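Local atomic coordinates of carbohydrate esterase family 2 (CE2) (Chaetomium olivicolor, PDB entry 4XVH), a protein that is a putative fungal acetyl xylan esterase, probably removing acetyl groups from xylan with a GDSL-type hydrolase domain joined to a carbohydrate-binding beta-sandwich domain. Residues D117-G122 / N255-S260; K142-L147 / A207-L212; V159-K164 / P182-R187; A269-Q274 / F291-T296. All coordinates share one frame; numbering follows the deposited sequence.

Overall arrangement
Contacts 1, 2 and 3 are buried, while contact 4 lies farther out and is partly exposed. Contacts 2, 3 and 4 reach the same five-stranded parallel sheet: 207-212 holds its middle strand, and 159-164 and 291-296 belong to its two outermost strands. Contact 1 sits beyond the strand ends, where it shares a bound polyether with contact 3; the centres of those two contacts are about 14 Å apart. The chemistry follows the place. Contacts 1 and 3 meet through apolar side chains, contact 2 joins a tyrosine to a valine and an asparagine of the middle strand, and contact 4 depends on a lysine binding backbone oxygen.

Contact 1: D117-G122 / N255-S260; sequences DSITVG and NSPMLS. With PEU (2,5,8,11,14,17,20,23,26,29,32,35,38,41,44,47,50,53,56,59,62,65,68,71,74,77,80-heptacosaoxadooctacontan-82-ol), chain C.
Ile-119 and Met-258 run past each other in opposite directions, and the meeting brings the short helix that begins within the GDSL motif (here Gly-Asp-Ser-Ile) of the SGNH hydrolases against the loop that follows strand 250-254. CG1 of Ile-119 stands beside its backbone N (chi1 -59°) and the chain then extends, so that CD1 reaches furthest toward the loop. The sulfur of Met-258 lies alongside this branch, with SD 3.7 Å from Ile-119 CD1. A bend at the last methionine torsion (chi3 69°) carries the terminal methyl away, leaving the sulfur as the nearest atom, with CG behind it. Pro-257 supplies a second apolar surface, its CD 4.0 Å from Ile-119 CD1. A branched, apolar isoleucine suits this buried place, where its delta methyl meets carbon and sulfur.

The turn itself, type I from Ser-256 to Leu-259, is held by Ser-256 OG, which accepts from Met-258 N at 3.0 Å as an ST turn and also pairs with Thr-214 OG1. On the helix side Asp-117 is the N-cap. Next to it, Ser-118 occupies the position of the nucleophile in this family. Its OG is hydrogen-bonded to His-306 NE2, consistent with the catalytic arrangement of these esterases, and the polyether atom OAW lies 2.9 Å from Ser-118 OG. Gly-122, with positive phi, ends the helix. The capping bond runs from Ile-119 N to Asp-117 OD1, 3.0 Å long, arriving on the anti side of the carboxylate and 26° out of its plane.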
# COMPACT_ATOMS: atom_id res chain seq x y z
N ASP A 117 -6.43 -0.19 -3.68
CA ASP A 117 -7.24 -1.29 -3.22
C ASP A 117 -6.38 -2.55 -3.03
O ASP A 117 -5.21 -2.46 -2.67
CB ASP A 117 -8.37 -1.56 -4.22
CG ASP A 117 -7.86 -1.73 -5.66
OD1 ASP A 117 -6.72 -2.21 -5.87
OD2 ASP A 117 -8.61 -1.39 -6.59
N SER A 118 -6.94 -3.71 -3.33
CA SER A 118 -6.24 -4.97 -3.09
C SER A 118 -4.92 -5.04 -3.90
O SER A 118 -3.95 -5.68 -3.49
CB SER A 118 -7.17 -6.14 -3.47
OG SER A 118 -7.40 -6.11 -4.87
N ILE A 119 -4.90 -4.40 -5.06
CA ILE A 119 -3.70 -4.42 -5.90
C ILE A 119 -2.55 -3.68 -5.20
O ILE A 119 -1.37 -4.11 -5.22
CB ILE A 119 -3.99 -3.81 -7.28
CG1 ILE A 119 -5.13 -4.60 -7.95
CG2 ILE A 119 -2.73 -3.78 -8.17
CD1 ILE A 119 -5.68 -3.93 -9.22
N THR A 120 -2.91 -2.59 -4.53
CA THR A 120 -1.93 -1.78 -3.82
C THR A 120 -1.56 -2.41 -2.48
O THR A 120 -0.42 -2.29 -2.02
CB THR A 120 -2.49 -0.36 -3.66
OG1 THR A 120 -2.68 0.16 -4.98
CG2 THR A 120 -1.60 0.54 -2.85
N VAL A 121 -2.51 -3.13 -1.88
CA VAL A 121 -2.20 -3.93 -0.71
C VAL A 121 -1.14 -4.98 -1.03
O VAL A 121 -0.16 -5.13 -0.30
CB VAL A 121 -3.44 -4.68 -0.18
CG1 VAL A 121 -3.01 -5.75 0.84
CG2 VAL A 121 -4.45 -3.70 0.43
N GLY A 122 -1.34 -5.68 -2.15
CA GLY A 122 -0.58 -6.88 -2.42
C GLY A 122 -1.35 -8.15 -2.14
O GLY A 122 -0.77 -9.16 -1.82
N ASN A 255 -4.39 3.17 -14.31
CA ASN A 255 -5.50 2.33 -14.64
C ASN A 255 -5.18 0.90 -14.15
O ASN A 255 -4.10 0.62 -13.60
CB ASN A 255 -5.79 2.38 -16.15
CG ASN A 255 -4.57 2.06 -16.98
OD1 ASN A 255 -3.57 1.62 -16.44
ND2 ASN A 255 -4.66 2.28 -18.29
N SER A 256 -6.11 -0.00 -14.36
CA SER A 256 -6.08 -1.29 -13.67
C SER A 256 -5.56 -2.45 -14.52
O SER A 256 -6.10 -2.71 -15.60
CB SER A 256 -7.48 -1.65 -13.20
OG SER A 256 -7.48 -2.96 -12.70
N PRO A 257 -4.56 -3.18 -14.01
CA PRO A 257 -4.08 -4.40 -14.67
C PRO A 257 -5.13 -5.53 -14.64
O PRO A 257 -4.98 -6.51 -15.37
CB PRO A 257 -2.86 -4.79 -13.83
CG PRO A 257 -3.23 -4.33 -12.42
CD PRO A 257 -3.91 -2.97 -12.70
N MET A 258 -6.17 -5.39 -13.81
CA MET A 258 -7.23 -6.40 -13.74
C MET A 258 -8.44 -6.08 -14.61
O MET A 258 -9.28 -6.96 -14.80
CB MET A 258 -7.69 -6.59 -12.28
CG MET A 258 -6.59 -7.17 -11.40
SD MET A 258 -6.97 -7.38 -9.63
CE MET A 258 -8.19 -8.72 -9.71
N LEU A 259 -8.56 -4.86 -15.12
CA LEU A 259 -9.68 -4.58 -16.04
C LEU A 259 -9.24 -4.85 -17.47
O LEU A 259 -8.06 -4.67 -17.81
CB LEU A 259 -10.16 -3.14 -15.90
CG LEU A 259 -10.74 -2.79 -14.52
CD1 LEU A 259 -11.21 -1.34 -14.50
CD2 LEU A 259 -11.88 -3.74 -14.18
N SER A 260 -10.18 -5.28 -18.31
CA SER A 260 -9.90 -5.52 -19.72
C SER A 260 -11.01 -4.91 -20.56
O SER A 260 -11.99 -4.39 -20.01
CB SER A 260 -9.78 -7.01 -20.01
OG SER A 260 -11.05 -7.61 -19.97
CAA PEU C . -10.69 -9.12 12.10
OAB PEU C . -11.46 -9.82 11.12
CAC PEU C . -12.91 -9.57 11.23
CAD PEU C . -13.94 -10.26 10.25
OAE PEU C . -13.91 -11.71 10.31
CAF PEU C . -12.64 -12.30 9.89
CAG PEU C . -12.22 -12.33 8.41
OAH PEU C . -12.17 -11.09 7.69
CAI PEU C . -11.58 -11.28 6.37
CAJ PEU C . -11.76 -10.06 5.46
OAK PEU C . -11.11 -10.28 4.18
CAL PEU C . -11.65 -9.37 3.20
CAM PEU C . -11.05 -9.51 1.81
OAN PEU C . -11.90 -8.69 1.00
CAO PEU C . -11.62 -8.74 -0.42
CAP PEU C . -12.96 -8.26 -0.92
OAQ PEU C . -13.39 -8.09 -2.30
CAR PEU C . -13.25 -9.22 -3.22
CAS PEU C . -11.88 -9.60 -3.83
OAT PEU C . -11.29 -8.55 -4.70
CAU PEU C . -10.98 -7.27 -4.06
CAV PEU C . -10.41 -6.25 -5.07
OAW PEU C . -10.03 -4.96 -4.54

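Contact 2: K142-L147 / A207-L212; sequences KTYGVL and AVVINL
Val-209 is the first residue of strand 207-211 to meet Tyr-144, and it does so with one methyl: CG1 comes to the edge of the phenol ring, near its plane, 4.2 Å from Tyr-144 CE2. A beta-branched residue suits the extended backbone here and offers a smooth apolar surface to the ring carbons. Ile-210 turns the other way, as strand geometry demands, and its side chain serves the opposite face of the sheet. That sheet is the parallel one at the heart of the three-layer alpha/beta fold of SGNH hydrolases; 207-211 is its middle strand, and helix 144-151 lies against one side.

Asn-211 again points toward the helix. The strand backbone brings Asn-211 CB to 3.2 Å from Tyr-144 OH; with CG anti to the backbone N (chi1 -177°), the amide then turns so that ND2 comes beside the phenol. ND2 gives Tyr-144 OH a weak hydrogen bond of 3.4 Å, with an angle of 141° at the hydrogen. Amide and ring planes stand 65° apart, so the two groups cross instead of stacking. The stronger partner of that hydroxyl is Thr-120 OG1, which ties the phenol to helix 118-121. A tyrosine therefore fits well: its ring packs on apolar neighbours such as Val-209 and Leu-254, while its buried oxygen is satisfied at the far end. At Leu-212 the backbone carbonyl is taken by Tyr-231 OH.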
# COMPACT_ATOMS: atom_id res chain seq x y z
N LYS A 142 6.38 -6.37 -1.95
CA LYS A 142 6.67 -6.71 -3.35
C LYS A 142 5.73 -6.04 -4.34
O LYS A 142 5.74 -6.37 -5.53
CB LYS A 142 6.60 -8.23 -3.57
CG LYS A 142 7.80 -8.97 -2.91
CD LYS A 142 7.93 -10.41 -3.48
CE LYS A 142 9.20 -11.08 -2.97
NZ LYS A 142 9.36 -12.48 -3.57
N THR A 143 4.90 -5.11 -3.87
CA THR A 143 3.92 -4.47 -4.76
C THR A 143 4.58 -3.44 -5.67
O THR A 143 5.64 -2.91 -5.34
CB THR A 143 2.79 -3.78 -3.99
OG1 THR A 143 3.35 -2.87 -3.02
CG2 THR A 143 1.89 -4.85 -3.28
N TYR A 144 3.92 -3.11 -6.78
CA TYR A 144 4.41 -2.12 -7.75
C TYR A 144 4.72 -0.79 -7.04
O TYR A 144 5.72 -0.14 -7.33
CB TYR A 144 3.36 -1.91 -8.88
CG TYR A 144 2.17 -1.12 -8.36
CD1 TYR A 144 1.20 -1.71 -7.54
CD2 TYR A 144 2.08 0.25 -8.61
CE1 TYR A 144 0.15 -0.96 -7.00
CE2 TYR A 144 1.05 1.00 -8.09
CZ TYR A 144 0.07 0.39 -7.29
OH TYR A 144 -0.94 1.19 -6.77
N GLY A 145 3.87 -0.37 -6.10
CA GLY A 145 4.10 0.95 -5.50
C GLY A 145 5.32 0.98 -4.59
O GLY A 145 6.12 1.92 -4.59
N VAL A 146 5.47 -0.06 -3.78
CA VAL A 146 6.65 -0.18 -2.92
C VAL A 146 7.96 -0.39 -3.70
O VAL A 146 9.00 0.21 -3.39
CB VAL A 146 6.42 -1.31 -1.91
CG1 VAL A 146 7.71 -1.60 -1.11
CG2 VAL A 146 5.23 -0.88 -0.98
N LEU A 147 7.90 -1.22 -4.73
CA LEU A 147 9.08 -1.45 -5.55
C LEU A 147 9.54 -0.14 -6.27
O LEU A 147 10.73 0.12 -6.41
CB LEU A 147 8.81 -2.57 -6.56
CG LEU A 147 8.66 -3.97 -5.95
CD1 LEU A 147 8.45 -5.02 -7.08
CD2 LEU A 147 9.93 -4.29 -5.11
N ALA A 207 5.34 12.73 -4.14
CA ALA A 207 4.52 12.06 -5.12
C ALA A 207 3.40 11.32 -4.41
O ALA A 207 3.62 10.75 -3.34
CB ALA A 207 5.36 11.07 -5.93
N VAL A 208 2.23 11.32 -5.04
CA VAL A 208 1.07 10.61 -4.56
C VAL A 208 0.55 9.74 -5.70
O VAL A 208 0.21 10.26 -6.78
CB VAL A 208 -0.04 11.54 -4.09
CG1 VAL A 208 -1.34 10.75 -3.79
CG2 VAL A 208 0.44 12.33 -2.86
N VAL A 209 0.53 8.44 -5.43
CA VAL A 209 0.15 7.42 -6.40
C VAL A 209 -1.26 6.93 -6.08
O VAL A 209 -1.55 6.57 -4.93
CB VAL A 209 1.11 6.22 -6.38
CG1 VAL A 209 0.63 5.16 -7.40
CG2 VAL A 209 2.55 6.69 -6.69
N ILE A 210 -2.15 6.99 -7.06
CA ILE A 210 -3.52 6.54 -6.80
C ILE A 210 -3.91 5.48 -7.81
O ILE A 210 -3.87 5.73 -9.00
CB ILE A 210 -4.52 7.69 -6.87
CG1 ILE A 210 -4.15 8.77 -5.83
CG2 ILE A 210 -5.95 7.15 -6.66
CD1 ILE A 210 -4.88 10.06 -6.00
N ASN A 211 -4.32 4.31 -7.31
CA ASN A 211 -4.75 3.21 -8.15
C ASN A 211 -6.12 2.68 -7.68
O ASN A 211 -6.20 1.78 -6.84
CB ASN A 211 -3.69 2.11 -8.12
CG ASN A 211 -4.01 0.93 -9.03
OD1 ASN A 211 -5.15 0.71 -9.46
ND2 ASN A 211 -2.99 0.12 -9.28
N LEU A 212 -7.18 3.25 -8.24
CA LEU A 212 -8.53 2.91 -7.83
C LEU A 212 -9.45 2.85 -9.04
O LEU A 212 -9.29 3.65 -9.99
CB LEU A 212 -9.07 3.96 -6.85
CG LEU A 212 -8.42 4.02 -5.48
CD1 LEU A 212 -8.92 5.30 -4.79
CD2 LEU A 212 -8.83 2.78 -4.67

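Contact 3: V159-K164 / P182-R187; sequences VAWSGK and PQLYTR. With PEU (2,5,8,11,14,17,20,23,26,29,32,35,38,41,44,47,50,53,56,59,62,65,68,71,74,77,80-heptacosaoxadooctacontan-82-ol), chain C.
Apolar packing carries the contact, beginning with Val-159 at the edge of the Tyr-185 ring. The valine's CB lies in the ring plane and its CG1 comes 3.9 Å from Tyr-185 CD1, the two side chains crossing at about a right angle. Leu-184 rests CD1 against both Trp-161 and Lys-164, 3.9 Å from Trp-161 CE3 and 3.7 Å from Lys-164 CE. In that lysine a bend at chi2 (-62°) helps bring CE over the indole, 3.7 Å above one face of Trp-161 and offset toward the rim. Lysine suits the place because its chain is apolar where it packs, and its NZ can still reach the carbonyl of Pro-179.

These residues join outermost strand 155-160 of the alpha/beta fold to helix 181-184. From Trp-161 to Lys-164 the chain makes a type II turn with Gly-163 at its third position, where, at these backbone angles, a side chain would press on the carbonyl O of the residue before, so glycine suits the place.

The polar interactions lie around this packing. Gly-163 N donates to the polyether atom OAW at 2.9 Å, and Asn-215 ND2 binds the same ligand; glycine and asparagine at such positions line the oxyanion hole in SGNH hydrolases, so a similar role here is likely. Tyr-185 OH pairs with Asp-113 OD2. Within 182-187, Gln-183 O receives both Thr-186 N and, in the carbonyl plane, Thr-186 OG1 at 2.7 Å.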
# COMPACT_ATOMS: atom_id res chain seq x y z
N VAL A 159 -1.70 3.46 1.83
CA VAL A 159 -3.03 3.53 2.39
C VAL A 159 -3.94 2.80 1.44
O VAL A 159 -4.32 3.34 0.40
CB VAL A 159 -3.52 4.97 2.57
CG1 VAL A 159 -4.91 4.96 3.23
CG2 VAL A 159 -2.55 5.72 3.47
N ALA A 160 -4.28 1.56 1.78
CA ALA A 160 -4.99 0.69 0.84
C ALA A 160 -5.78 -0.36 1.56
O ALA A 160 -5.39 -0.76 2.66
CB ALA A 160 -4.02 0.04 -0.11
N TRP A 161 -6.87 -0.82 0.95
CA TRP A 161 -7.77 -1.74 1.64
C TRP A 161 -8.46 -2.56 0.54
O TRP A 161 -8.99 -1.99 -0.40
CB TRP A 161 -8.80 -0.95 2.48
CG TRP A 161 -9.72 -1.75 3.35
CD1 TRP A 161 -10.45 -2.85 3.00
CD2 TRP A 161 -10.03 -1.48 4.73
NE1 TRP A 161 -11.18 -3.30 4.09
CE2 TRP A 161 -10.94 -2.47 5.16
CE3 TRP A 161 -9.61 -0.51 5.65
CZ2 TRP A 161 -11.45 -2.51 6.47
CZ3 TRP A 161 -10.13 -0.54 6.95
CH2 TRP A 161 -11.03 -1.53 7.34
N SER A 162 -8.41 -3.89 0.63
CA SER A 162 -8.96 -4.72 -0.44
C SER A 162 -10.46 -4.50 -0.59
O SER A 162 -11.19 -4.41 0.40
CB SER A 162 -8.67 -6.20 -0.18
OG SER A 162 -7.27 -6.40 -0.36
N GLY A 163 -10.91 -4.41 -1.84
CA GLY A 163 -12.32 -4.33 -2.17
C GLY A 163 -12.82 -2.91 -2.24
O GLY A 163 -13.96 -2.68 -2.63
N LYS A 164 -11.97 -1.94 -1.87
CA LYS A 164 -12.41 -0.57 -1.77
C LYS A 164 -12.33 0.16 -3.09
O LYS A 164 -11.47 -0.10 -3.93
CB LYS A 164 -11.60 0.18 -0.71
CG LYS A 164 -11.79 -0.38 0.69
CD LYS A 164 -13.25 -0.25 1.15
CE LYS A 164 -13.37 -0.54 2.65
NZ LYS A 164 -14.78 -0.38 3.14
N PRO A 182 -11.45 7.55 -0.11
CA PRO A 182 -11.16 8.92 0.35
C PRO A 182 -11.43 9.11 1.84
O PRO A 182 -10.64 9.75 2.54
CB PRO A 182 -12.11 9.79 -0.52
CG PRO A 182 -12.15 8.98 -1.86
CD PRO A 182 -12.28 7.54 -1.33
N GLN A 183 -12.53 8.56 2.33
CA GLN A 183 -12.83 8.63 3.75
C GLN A 183 -11.76 7.92 4.58
O GLN A 183 -11.34 8.43 5.61
CB GLN A 183 -14.23 8.02 4.03
CG GLN A 183 -14.60 7.91 5.51
CD GLN A 183 -16.00 7.26 5.70
OE1 GLN A 183 -16.67 6.95 4.72
NE2 GLN A 183 -16.41 7.06 6.96
N LEU A 184 -11.36 6.74 4.14
CA LEU A 184 -10.37 5.95 4.86
C LEU A 184 -9.04 6.69 4.92
O LEU A 184 -8.32 6.62 5.91
CB LEU A 184 -10.19 4.58 4.19
CG LEU A 184 -11.48 3.73 4.38
CD1 LEU A 184 -11.42 2.38 3.68
CD2 LEU A 184 -11.86 3.57 5.86
N TYR A 185 -8.72 7.41 3.84
CA TYR A 185 -7.50 8.21 3.80
C TYR A 185 -7.44 9.34 4.85
O TYR A 185 -6.36 9.92 5.08
CB TYR A 185 -7.32 8.81 2.40
CG TYR A 185 -5.98 9.46 2.12
CD1 TYR A 185 -4.82 8.69 1.94
CD2 TYR A 185 -5.88 10.84 1.99
CE1 TYR A 185 -3.60 9.30 1.65
CE2 TYR A 185 -4.69 11.43 1.71
CZ TYR A 185 -3.55 10.69 1.55
OH TYR A 185 -2.37 11.33 1.24
N THR A 186 -8.56 9.64 5.51
CA THR A 186 -8.53 10.66 6.58
C THR A 186 -8.20 10.08 7.95
O THR A 186 -8.08 10.81 8.94
CB THR A 186 -9.87 11.42 6.74
OG1 THR A 186 -10.87 10.53 7.25
CG2 THR A 186 -10.34 12.03 5.42
N ARG A 187 -8.05 8.76 8.02
CA ARG A 187 -7.89 8.09 9.31
C ARG A 187 -6.44 7.84 9.63
O ARG A 187 -5.67 7.62 8.72
CB ARG A 187 -8.65 6.74 9.30
CG ARG A 187 -10.16 6.89 9.12
CD ARG A 187 -10.81 5.51 9.04
NE ARG A 187 -12.26 5.61 9.05
CZ ARG A 187 -13.06 4.56 9.15
NH1 ARG A 187 -12.55 3.34 9.26
NH2 ARG A 187 -14.38 4.74 9.14
CAA PEU C . -10.69 -9.12 12.10
OAB PEU C . -11.46 -9.82 11.12
CAC PEU C . -12.91 -9.57 11.23
CAD PEU C . -13.94 -10.26 10.25
OAE PEU C . -13.91 -11.71 10.31
CAF PEU C . -12.64 -12.30 9.89
CAG PEU C . -12.22 -12.33 8.41
OAH PEU C . -12.17 -11.09 7.69
CAI PEU C . -11.58 -11.28 6.37
CAJ PEU C . -11.76 -10.06 5.46
OAK PEU C . -11.11 -10.28 4.18
CAL PEU C . -11.65 -9.37 3.20
CAM PEU C . -11.05 -9.51 1.81
OAN PEU C . -11.90 -8.69 1.00
CAO PEU C . -11.62 -8.74 -0.42
CAP PEU C . -12.96 -8.26 -0.92
OAQ PEU C . -13.39 -8.09 -2.30
CAR PEU C . -13.25 -9.22 -3.22
CAS PEU C . -11.88 -9.60 -3.83
OAT PEU C . -11.29 -8.55 -4.70
CAU PEU C . -10.98 -7.27 -4.06
CAV PEU C . -10.41 -6.25 -5.07
OAW PEU C . -10.03 -4.96 -4.54

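Contact 4: A269-Q274 / F291-T296; sequences AQKTTQ and FVDWPT
Lys-271 reaches from the first turn of helix 270-285 to the carbonyl of Trp-294, joining the helix of a beta-alpha-beta unit to the loop that leaves its second strand, 289-292. Here the fit is close. Two bends in the chain (chi2 52°, chi4 -73°) fold the ammonium group inward, and Lys-271 NZ donates to Trp-294 O over 2.7 Å. NZ meets the oxygen in the carbonyl plane, at 154° to the C=O bond. NZ also binds Ser-256 O, so this one group gathers two loops around the start of the helix. Lysine suits the task: it is long enough to span the gap and has several N-H bonds to share among carbonyls.

Toward solvent the contact thins out. Asp-293 OD1 stays 5.0 Å from Lys-271 NZ, too far for a salt bridge, though its negative charge may still favour the ammonium group nearby; that oxygen is instead bound by Asn-255 ND2. Thr-296, which is exposed, runs alongside the lysine in the opposite sense, and its short, beta-branched chain keeps the hydroxyl near the backbone. Lys-271 NZ makes a weak hydrogen bond of 3.3 Å to Thr-296 OG1, whose stronger partner is Leu-259 O.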
# COMPACT_ATOMS: atom_id res chain seq x y z
N ALA A 269 -16.13 -2.37 -22.77
CA ALA A 269 -14.76 -1.86 -22.95
C ALA A 269 -14.21 -1.25 -21.67
O ALA A 269 -13.77 -0.10 -21.67
CB ALA A 269 -14.70 -0.82 -24.10
N GLN A 270 -14.25 -2.01 -20.58
CA GLN A 270 -13.98 -1.42 -19.27
C GLN A 270 -12.60 -0.73 -19.14
O GLN A 270 -12.49 0.37 -18.56
CB GLN A 270 -14.15 -2.50 -18.18
CG GLN A 270 -15.58 -2.96 -18.01
CD GLN A 270 -15.78 -3.61 -16.66
OE1 GLN A 270 -14.86 -4.23 -16.10
NE2 GLN A 270 -16.97 -3.45 -16.11
N LYS A 271 -11.56 -1.36 -19.69
CA LYS A 271 -10.19 -0.84 -19.54
C LYS A 271 -9.99 0.47 -20.30
O LYS A 271 -9.43 1.43 -19.80
CB LYS A 271 -9.17 -1.87 -20.00
CG LYS A 271 -7.70 -1.45 -19.85
CD LYS A 271 -7.36 -0.97 -18.42
CE LYS A 271 -5.84 -0.85 -18.22
NZ LYS A 271 -5.20 -2.20 -18.12
N THR A 272 -10.45 0.50 -21.54
CA THR A 272 -10.41 1.74 -22.32
C THR A 272 -11.29 2.81 -21.65
O THR A 272 -10.88 3.96 -21.54
CB THR A 272 -10.87 1.49 -23.75
OG1 THR A 272 -9.90 0.63 -24.37
CG2 THR A 272 -11.00 2.80 -24.56
N THR A 273 -12.48 2.44 -21.20
CA THR A 273 -13.38 3.39 -20.53
C THR A 273 -12.70 4.01 -19.28
O THR A 273 -12.73 5.23 -19.09
CB THR A 273 -14.70 2.73 -20.13
OG1 THR A 273 -15.36 2.23 -21.31
CG2 THR A 273 -15.63 3.73 -19.45
N GLN A 274 -12.08 3.17 -18.45
CA GLN A 274 -11.36 3.67 -17.26
C GLN A 274 -10.18 4.54 -17.66
O GLN A 274 -9.91 5.56 -17.03
CB GLN A 274 -10.83 2.54 -16.38
CG GLN A 274 -10.24 3.06 -15.05
CD GLN A 274 -9.25 2.11 -14.41
OE1 GLN A 274 -8.65 1.26 -15.09
NE2 GLN A 274 -9.07 2.24 -13.08
N PHE A 291 -0.89 10.56 -15.94
CA PHE A 291 -1.46 9.22 -16.16
C PHE A 291 -0.37 8.19 -16.32
O PHE A 291 0.62 8.41 -17.02
CB PHE A 291 -2.36 9.20 -17.42
CG PHE A 291 -2.60 7.81 -17.98
CD1 PHE A 291 -3.42 6.91 -17.33
CD2 PHE A 291 -1.99 7.40 -19.18
CE1 PHE A 291 -3.63 5.61 -17.85
CE2 PHE A 291 -2.21 6.13 -19.72
CZ PHE A 291 -3.03 5.25 -19.05
N VAL A 292 -0.52 7.06 -15.64
CA VAL A 292 0.48 6.01 -15.75
C VAL A 292 -0.26 4.74 -16.16
O VAL A 292 -1.16 4.27 -15.46
CB VAL A 292 1.27 5.82 -14.40
CG1 VAL A 292 2.22 4.61 -14.51
CG2 VAL A 292 2.02 7.10 -14.01
N ASP A 293 0.09 4.18 -17.31
CA ASP A 293 -0.60 2.99 -17.82
C ASP A 293 -0.13 1.73 -17.12
O ASP A 293 1.05 1.60 -16.81
CB ASP A 293 -0.38 2.86 -19.33
CG ASP A 293 -1.19 1.75 -19.93
OD1 ASP A 293 -2.42 1.66 -19.67
OD2 ASP A 293 -0.57 0.96 -20.67
N TRP A 294 -1.06 0.81 -16.88
CA TRP A 294 -0.74 -0.53 -16.43
C TRP A 294 -1.49 -1.49 -17.35
O TRP A 294 -2.70 -1.70 -17.22
CB TRP A 294 -1.11 -0.74 -14.95
CG TRP A 294 -0.48 -1.95 -14.32
CD1 TRP A 294 0.12 -3.00 -14.96
CD2 TRP A 294 -0.37 -2.23 -12.90
NE1 TRP A 294 0.60 -3.92 -14.03
CE2 TRP A 294 0.32 -3.47 -12.77
CE3 TRP A 294 -0.78 -1.54 -11.75
CZ2 TRP A 294 0.60 -4.04 -11.51
CZ3 TRP A 294 -0.49 -2.11 -10.49
CH2 TRP A 294 0.19 -3.36 -10.40
N PRO A 295 -0.78 -2.04 -18.34
CA PRO A 295 -1.42 -2.92 -19.32
C PRO A 295 -2.10 -4.10 -18.61
O PRO A 295 -1.59 -4.62 -17.61
CB PRO A 295 -0.27 -3.39 -20.20
CG PRO A 295 0.80 -2.38 -20.02
CD PRO A 295 0.65 -1.82 -18.63
N THR A 296 -3.28 -4.47 -19.10
CA THR A 296 -3.99 -5.65 -18.61
C THR A 296 -3.02 -6.80 -18.50
O THR A 296 -2.26 -7.06 -19.41
CB THR A 296 -5.15 -6.04 -19.56
OG1 THR A 296 -6.06 -4.93 -19.67
CG2 THR A 296 -5.91 -7.27 -19.02